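Local structure of Aac(6')-ib (Escherichia coli, 2BUE) at residues A37-W42 and A62-Q67; T79-M84 and R137-L142. The protein probably transfers the acetyl group of acetyl-CoA to the 6'-amino group of aminoglycoside antibiotics such as kanamycin B, which confers resistance to them. The protein carries 2 engineered substitutions. One frame throughout, in Å; residues are numbered along the deposited sequence. Where two conformers were deposited one is given.

Contact 1. Residues A37-W42 and A62-Q67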
# COMPACT_ATOMS: atom_id res chain seq x y z
N ALA A 37 -11.32 4.80 -14.05
CA ALA A 37 -12.68 5.28 -13.70
C ALA A 37 -13.17 4.67 -12.39
O ALA A 37 -13.73 5.39 -11.51
CB ALA A 37 -13.67 4.95 -14.84
N MET A 38 -12.95 3.36 -12.25
CA MET A 38 -13.28 2.62 -11.03
C MET A 38 -12.50 3.16 -9.82
O MET A 38 -13.07 3.42 -8.76
CB MET A 38 -13.00 1.13 -11.23
CG MET A 38 -13.26 0.29 -9.97
SD MET A 38 -12.90 -1.45 -10.27
CE MET A 38 -11.13 -1.47 -10.45
N LEU A 39 -11.20 3.36 -9.99
CA LEU A 39 -10.37 3.93 -8.91
C LEU A 39 -10.88 5.33 -8.48
O LEU A 39 -10.97 5.64 -7.28
CB LEU A 39 -8.90 3.95 -9.32
CG LEU A 39 -7.95 4.50 -8.26
CD1 LEU A 39 -7.98 3.59 -7.01
CD2 LEU A 39 -6.54 4.64 -8.88
N TYR A 40 -11.25 6.15 -9.46
CA TYR A 40 -11.84 7.47 -9.19
C TYR A 40 -13.09 7.34 -8.30
O TYR A 40 -13.21 8.02 -7.27
CB TYR A 40 -12.16 8.18 -10.52
CG TYR A 40 -13.18 9.29 -10.39
CD1 TYR A 40 -12.87 10.48 -9.72
CD2 TYR A 40 -14.45 9.13 -10.93
CE1 TYR A 40 -13.84 11.49 -9.60
CE2 TYR A 40 -15.41 10.14 -10.83
CZ TYR A 40 -15.10 11.31 -10.17
OH TYR A 40 -16.04 12.31 -10.06
N GLU A 41 -14.00 6.44 -8.68
CA GLU A 41 -15.17 6.18 -7.86
C GLU A 41 -14.75 5.81 -6.42
O GLU A 41 -15.24 6.42 -5.45
CB GLU A 41 -16.07 5.11 -8.47
CG GLU A 41 -17.25 4.82 -7.57
CD GLU A 41 -18.26 3.84 -8.15
OE1 GLU A 41 -18.06 3.33 -9.27
OE2 GLU A 41 -19.27 3.60 -7.43
N TRP A 42 -13.84 4.84 -6.29
CA TRP A 42 -13.33 4.41 -4.98
C TRP A 42 -12.76 5.55 -4.14
O TRP A 42 -13.06 5.66 -2.93
CB TRP A 42 -12.27 3.33 -5.15
CG TRP A 42 -12.78 2.02 -5.67
CD1 TRP A 42 -14.09 1.66 -5.89
CD2 TRP A 42 -11.99 0.89 -6.01
NE1 TRP A 42 -14.15 0.36 -6.35
CE2 TRP A 42 -12.87 -0.14 -6.43
CE3 TRP A 42 -10.60 0.64 -5.99
CZ2 TRP A 42 -12.41 -1.41 -6.84
CZ3 TRP A 42 -10.13 -0.62 -6.39
CH2 TRP A 42 -11.04 -1.64 -6.80
N ALA A 62 -10.24 13.68 -13.74
CA ALA A 62 -9.00 14.13 -14.40
C ALA A 62 -7.78 13.96 -13.49
O ALA A 62 -6.71 13.52 -13.94
CB ALA A 62 -9.11 15.59 -14.85
N ASP A 63 -7.93 14.34 -12.22
CA ASP A 63 -6.85 14.15 -11.22
C ASP A 63 -6.41 12.69 -11.20
O ASP A 63 -5.21 12.38 -11.27
CB ASP A 63 -7.32 14.52 -9.82
CG ASP A 63 -7.47 16.02 -9.60
OD1 ASP A 63 -6.92 16.81 -10.41
OD2 ASP A 63 -8.14 16.38 -8.61
N VAL A 64 -7.38 11.79 -11.11
CA VAL A 64 -7.05 10.36 -10.99
C VAL A 64 -6.41 9.87 -12.29
O VAL A 64 -5.44 9.09 -12.28
CB VAL A 64 -8.27 9.50 -10.59
CG1 VAL A 64 -7.92 7.99 -10.61
CG2 VAL A 64 -8.78 9.88 -9.21
N GLN A 65 -6.96 10.30 -13.42
CA GLN A 65 -6.38 9.96 -14.72
C GLN A 65 -4.94 10.44 -14.89
O GLN A 65 -4.12 9.71 -15.46
CB GLN A 65 -7.25 10.46 -15.87
CG GLN A 65 -8.58 9.71 -15.95
CD GLN A 65 -9.58 10.40 -16.88
OE1 GLN A 65 -9.55 11.63 -17.04
NE2 GLN A 65 -10.46 9.61 -17.48
N GLU A 66 -4.66 11.65 -14.41
CA GLU A 66 -3.33 12.27 -14.53
C GLU A 66 -2.31 11.73 -13.54
O GLU A 66 -1.11 11.71 -13.84
CB GLU A 66 -3.45 13.79 -14.34
CG GLU A 66 -4.23 14.44 -15.46
CD GLU A 66 -4.56 15.91 -15.22
OE1 GLU A 66 -4.20 16.47 -14.16
OE2 GLU A 66 -5.17 16.51 -16.14
N GLN A 67 -2.79 11.30 -12.38
CA GLN A 67 -1.91 10.95 -11.26
C GLN A 67 -1.70 9.45 -11.10
O GLN A 67 -0.63 9.02 -10.61
CB GLN A 67 -2.43 11.53 -9.96
CG GLN A 67 -2.31 13.06 -9.95
CD GLN A 67 -3.05 13.74 -8.83
OE1 GLN A 67 -3.12 13.23 -7.71
NE2 GLN A 67 -3.60 14.91 -9.13
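Across residues 37-42 and 62-67, the CA atoms of Tyr40 and Val64 are nearest, 5.9 Å apart. Residues 37-42 belong to helix 36-43 and residues 62-67 to helix 61-68. The short Val64 side chain, pointing toward the first helix, is consistent with this close spacing.

Val64 splits its two methyls between two neighbours. CG1 lies anti to its backbone N (chi1 174°) and meets CD2 of Leu39 at 4.0 Å. CG2 goes to Tyr40. It sits 3.9 Å from Tyr40 CA and 4.0 Å from Tyr40 CB, so the base of the tyrosine does most of the touching. The ring itself offers only an edge: Val64 CG2 lies near the ring plane, 4.2 Å from Tyr40 CD1. The tyrosine and valine side chains cross at about a right angle.

Leu39 reaches further inward. It also touches Tyr92 of strand 88-97 and Tyr68, which lines the ribostamycin pocket. Its side chain is about 8 Å from the bound antibiotic. Pro59 also packs on Val64, and Leu61 on Tyr40. The two helices belong to the acetyltransferase (GNAT) domain and are close to the aminoglycoside site.

No hydrogen bond or salt bridge joins the two segments. Their mutual fit rests on apolar carbon contacts, which depend on shape and impose little directional constraint.

Contact 2. Residues T79-M84 and R137-L142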
# COMPACT_ATOMS: atom_id res chain seq x y z
N THR A 79 4.26 1.23 -8.38
CA THR A 79 3.54 0.20 -9.15
C THR A 79 2.15 -0.02 -8.55
O THR A 79 2.04 -0.40 -7.38
CB THR A 79 4.32 -1.14 -9.14
OG1 THR A 79 5.63 -0.93 -9.68
CG2 THR A 79 3.59 -2.21 -9.94
N PRO A 80 1.10 0.22 -9.36
CA PRO A 80 -0.29 0.05 -8.90
C PRO A 80 -0.86 -1.34 -9.15
O PRO A 80 -0.63 -1.94 -10.23
CB PRO A 80 -1.06 1.10 -9.72
CG PRO A 80 -0.33 1.11 -11.07
CD PRO A 80 1.15 0.76 -10.74
N TYR A 81 -1.62 -1.83 -8.17
CA TYR A 81 -2.30 -3.12 -8.25
C TYR A 81 -3.80 -3.00 -7.95
O TYR A 81 -4.21 -2.10 -7.20
CB TYR A 81 -1.74 -4.12 -7.22
CG TYR A 81 -0.25 -4.20 -7.20
CD1 TYR A 81 0.44 -5.01 -8.11
CD2 TYR A 81 0.49 -3.46 -6.28
CE1 TYR A 81 1.85 -5.06 -8.10
CE2 TYR A 81 1.89 -3.50 -6.24
CZ TYR A 81 2.56 -4.29 -7.16
OH TYR A 81 3.93 -4.36 -7.11
N ILE A 82 -4.58 -3.91 -8.51
CA ILE A 82 -5.96 -4.12 -8.10
C ILE A 82 -6.02 -5.45 -7.34
O ILE A 82 -5.52 -6.47 -7.82
CB ILE A 82 -6.97 -4.10 -9.29
CG1 ILE A 82 -6.91 -2.74 -10.00
CG2 ILE A 82 -8.39 -4.44 -8.75
CD1 ILE A 82 -7.36 -1.53 -9.15
N ALA A 83 -6.60 -5.39 -6.15
CA ALA A 83 -6.84 -6.58 -5.33
C ALA A 83 -8.13 -7.24 -5.78
O ALA A 83 -9.18 -6.57 -5.93
CB ALA A 83 -6.92 -6.21 -3.86
N MET A 84 -8.06 -8.56 -5.96
CA MET A 84 -9.18 -9.36 -6.46
C MET A 84 -9.61 -10.43 -5.45
O MET A 84 -8.77 -11.04 -4.79
CB MET A 84 -8.78 -10.08 -7.75
CG MET A 84 -8.27 -9.18 -8.86
SD MET A 84 -9.55 -8.12 -9.53
CE MET A 84 -10.69 -9.36 -10.20
N ARG A 137 -0.81 -9.36 3.31
CA ARG A 137 -0.00 -10.58 3.25
C ARG A 137 0.34 -10.96 1.80
O ARG A 137 1.47 -11.34 1.49
CB ARG A 137 -0.70 -11.73 3.98
CG ARG A 137 -0.73 -11.54 5.49
CD ARG A 137 -1.44 -12.68 6.18
NE ARG A 137 -1.38 -12.53 7.63
CZ ARG A 137 -2.20 -13.14 8.48
NH1 ARG A 137 -3.15 -13.95 8.04
NH2 ARG A 137 -2.09 -12.93 9.78
N ALA A 138 -0.64 -10.83 0.90
CA ALA A 138 -0.43 -11.15 -0.52
C ALA A 138 0.58 -10.21 -1.17
O ALA A 138 1.46 -10.64 -1.96
CB ALA A 138 -1.77 -11.13 -1.27
N LEU A 139 0.50 -8.93 -0.81
CA LEU A 139 1.44 -7.94 -1.32
C LEU A 139 2.86 -8.17 -0.80
O LEU A 139 3.82 -8.07 -1.55
CB LEU A 139 0.94 -6.53 -0.97
CG LEU A 139 1.68 -5.40 -1.71
CD1 LEU A 139 1.92 -5.66 -3.21
CD2 LEU A 139 0.95 -4.08 -1.53
N VAL A 140 2.97 -8.51 0.49
CA VAL A 140 4.26 -8.80 1.09
C VAL A 140 4.89 -10.02 0.40
O VAL A 140 6.07 -9.99 0.06
CB VAL A 140 4.12 -9.03 2.62
CG1 VAL A 140 5.37 -9.69 3.22
CG2 VAL A 140 3.85 -7.69 3.33
N GLU A 141 4.11 -11.07 0.23
CA GLU A 141 4.61 -12.27 -0.47
C GLU A 141 5.08 -11.95 -1.90
O GLU A 141 6.20 -12.35 -2.31
CB GLU A 141 3.56 -13.38 -0.46
CG GLU A 141 4.09 -14.69 -1.07
CD GLU A 141 3.17 -15.86 -0.83
OE1 GLU A 141 2.70 -16.04 0.31
OE2 GLU A 141 2.90 -16.58 -1.80
N LEU A 142 4.27 -11.19 -2.64
CA LEU A 142 4.62 -10.78 -4.00
C LEU A 142 5.98 -10.07 -4.00
O LEU A 142 6.89 -10.43 -4.78
CB LEU A 142 3.51 -9.87 -4.54
CG LEU A 142 3.58 -9.37 -5.99
CD1 LEU A 142 2.18 -8.91 -6.42
CD2 LEU A 142 4.57 -8.23 -6.11
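Strand residues 79-84 pack against helix residues 137-142, and the nearest CA atoms, those of Tyr81 and Leu139, are 9.2 Å apart. Tyr81 points toward the helix and carries the strand's side of the contact. Its CG is anti to the carbonyl carbon (chi1 -49°), and the ring extends toward two leucines one helical turn apart.

Leu139 CD1 lies 3.7 Å from Tyr81 CE2 and 4.0 Å from Tyr81 CD2, and the two side chains cross at about a right angle. Here strand 78-85, in the mixed sheet of the GNAT fold, receives helix 131-144 on one face. Gly128 and Gly130, which bind CoA, lead into this helix, and CoA-binding Gly132 lies in its first turn.

Leu142 comes from the same side of the ring plane, nearer CE1 and the hydroxyl. In one of two modelled conformers its CD2 is 4.0 Å from Tyr81 OH, a less certain contact than that of Leu139. The hydroxyl is hydrogen-bonded to Ser95 OG on the adjacent strand 88-97, which ties the far end of the ring to the sheet. Leu139 also packs on Ala93 of that strand, and its side chain is about 5 Å from that of CoA-binding Gln119.

The two contacts follow one another along the chain, and their centres are 19 Å apart. Contact 2 is central: its centre is about 8 Å from the centre of the chain. That of contact 1 is about 17 Å from it, yet both are largely buried. Contact 1 pairs two helices mainly through aliphatic carbons, with a tyrosine ring touched at its edge, whereas contact 2 seats a helix on the sheet through an aromatic ring whose hydroxyl bonds to a neighbouring strand. They touch directly at Ile82: its CD1 is 4.0 Å from Met38 CE and 4.0 Å from Trp42 CZ3. Strand 78-85 therefore meets helix 36-43 through Ile82 and helix 131-144 through Tyr81.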